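Long-range contact in ABC transporter, substrate binding protein (Polyamine) (Agrobacterium tumefaciens, PDB 4EQ7), which probably binds polyamines in the periplasm and delivers them to the membrane components of an ABC transporter: residues A[18-23]-A[245-250]. Residues are numbered along the deposited sequence; the frame is centred on the assembly and turned at random.
Sequences AAWAEK and ALATSA
Ala-247 sets its methyl group over one face of the Trp-20 indole, a CH-pi contact that joins helix 10-28 to the C-terminal end of helix 237-247 in this type 2 periplasmic binding protein fold. The packing is tight here: Ala-247 CB lies 3.7 Å from the centroid of the six-membered ring, 22° off its normal, and 3.5 Å from Trp-20 CD2, one of the two atoms shared by the rings. With its CG anti to the carbonyl carbon (chi1 -53°), Trp-20 reaches across to the last turn of the other helix. Its NE1 passes close to Ala-247 O without bonding to it, being engaged by Ala-252 O of helix 250-260, while Ala-247 O accepts from Gln-253 NE2; the indole N-H is thus tied to the next helix. Toward solvent the contact thins. Leu-246 CD2 approaches Trp-20 O to 3.5 Å, but meets Lys-23 CB at a looser 4.1 Å. Bent at chi2 (68°), the lysine chain turns back along its own helix, where NZ donates to Ala-18 O. Where helix 237-247 ends, Leu-246 O accepts two bonds from Ser-249, one from N and one from OG at 2.6 Å, the latter on a lone pair in the carbonyl plane.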
loop_
_atom_site.group_PDB
_atom_site.type_symbol
_atom_site.label_atom_id
_atom_site.label_comp_id
_atom_site.label_asym_id
_atom_site.label_seq_id
_atom_site.Cartn_x
_atom_site.Cartn_y
_atom_site.Cartn_z
ATOM N N ALA A 18 -12.590 -4.162 13.403
ATOM C CA ALA A 18 -14.001 -3.758 13.425
ATOM C C ALA A 18 -14.801 -4.229 12.203
ATOM O O ALA A 18 -15.946 -4.645 12.365
ATOM C CB ALA A 18 -14.119 -2.241 13.581
ATOM N N ALA A 19 -14.237 -4.117 10.980
ATOM C CA ALA A 19 -14.960 -4.510 9.768
ATOM C C ALA A 19 -14.925 -6.006 9.469
ATOM O O ALA A 19 -15.860 -6.511 8.832
ATOM C CB ALA A 19 -14.419 -3.756 8.566
ATOM N N TRP A 20 -13.834 -6.702 9.851
ATOM C CA TRP A 20 -13.661 -8.118 9.486
ATOM C C TRP A 20 -13.749 -9.074 10.648
ATOM O O TRP A 20 -14.621 -9.942 10.627
ATOM C CB TRP A 20 -12.328 -8.345 8.704
ATOM C CG TRP A 20 -12.116 -7.458 7.501
ATOM C CD1 TRP A 20 -13.062 -6.767 6.799
ATOM C CD2 TRP A 20 -10.870 -7.237 6.825
ATOM N NE1 TRP A 20 -12.479 -6.106 5.739
ATOM C CE2 TRP A 20 -11.135 -6.404 5.715
ATOM C CE3 TRP A 20 -9.556 -7.720 7.018
ATOM C CZ2 TRP A 20 -10.127 -6.004 4.816
ATOM C CZ3 TRP A 20 -8.563 -7.348 6.115
ATOM C CH2 TRP A 20 -8.851 -6.504 5.030
ATOM N N ALA A 21 -12.831 -8.953 11.639
ATOM C CA ALA A 21 -12.762 -9.869 12.789
ATOM C C ALA A 21 -14.072 -9.921 13.558
ATOM O O ALA A 21 -14.529 -11.002 13.950
ATOM C CB ALA A 21 -11.624 -9.469 13.728
ATOM N N GLU A 22 -14.658 -8.748 13.807
ATOM C CA GLU A 22 -15.896 -8.705 14.567
ATOM C C GLU A 22 -17.037 -9.346 13.807
ATOM O O GLU A 22 -17.782 -10.145 14.393
ATOM C CB GLU A 22 -16.221 -7.273 14.996
ATOM C CG GLU A 22 -17.321 -7.213 16.038
ATOM C CD GLU A 22 -17.330 -5.866 16.721
ATOM O OE1 GLU A 22 -16.455 -5.632 17.584
ATOM O OE2 GLU A 22 -18.187 -5.031 16.364
ATOM N N LYS A 23 -17.158 -9.026 12.507
ATOM C CA LYS A 23 -18.207 -9.598 11.659
ATOM C C LYS A 23 -18.054 -11.115 11.574
ATOM O O LYS A 23 -19.050 -11.838 11.696
ATOM C CB LYS A 23 -18.227 -8.941 10.271
ATOM C CG LYS A 23 -19.071 -7.646 10.183
ATOM C CD LYS A 23 -18.491 -6.467 10.980
ATOM C CE LYS A 23 -19.219 -5.167 10.737
ATOM N NZ LYS A 23 -18.644 -4.072 11.563
ATOM N N ALA A 245 -12.462 -15.069 2.862
ATOM C CA ALA A 245 -13.666 -14.882 2.036
ATOM C C ALA A 245 -14.529 -13.749 2.619
ATOM O O ALA A 245 -15.031 -12.925 1.861
ATOM C CB ALA A 245 -14.471 -16.182 1.965
ATOM N N LEU A 246 -14.658 -13.675 3.948
ATOM C CA LEU A 246 -15.454 -12.597 4.560
ATOM C C LEU A 246 -14.773 -11.236 4.324
ATOM O O LEU A 246 -15.415 -10.300 3.848
ATOM C CB LEU A 246 -15.651 -12.844 6.064
ATOM C CG LEU A 246 -16.610 -11.869 6.765
ATOM C CD1 LEU A 246 -17.470 -12.600 7.754
ATOM C CD2 LEU A 246 -15.833 -10.742 7.477
ATOM N N ALA A 247 -13.475 -11.142 4.665
ATOM C CA ALA A 247 -12.655 -9.920 4.555
ATOM C C ALA A 247 -12.645 -9.323 3.152
ATOM O O ALA A 247 -12.609 -8.101 3.003
ATOM C CB ALA A 247 -11.237 -10.226 5.020
ATOM N N THR A 248 -12.763 -10.175 2.123
ATOM C CA THR A 248 -12.736 -9.749 0.727
ATOM C C THR A 248 -14.127 -9.653 0.092
ATOM O O THR A 248 -14.233 -9.371 -1.100
ATOM C CB THR A 248 -11.722 -10.581 -0.062
ATOM O OG1 THR A 248 -12.080 -11.956 0.044
ATOM C CG2 THR A 248 -10.288 -10.379 0.438
ATOM N N SER A 249 -15.196 -9.811 0.906
ATOM C CA SER A 249 -16.573 -9.691 0.413
ATOM C C SER A 249 -16.908 -8.225 0.167
ATOM O O SER A 249 -16.246 -7.343 0.722
ATOM C CB SER A 249 -17.565 -10.333 1.385
ATOM O OG SER A 249 -17.653 -9.616 2.606
ATOM N N ALA A 250 -17.914 -7.965 -0.690
ATOM C CA ALA A 250 -18.296 -6.620 -1.088
ATOM C C ALA A 250 -18.514 -5.665 0.100
ATOM O O ALA A 250 -17.908 -4.593 0.134
ATOM C CB ALA A 250 -19.524 -6.667 -1.993
#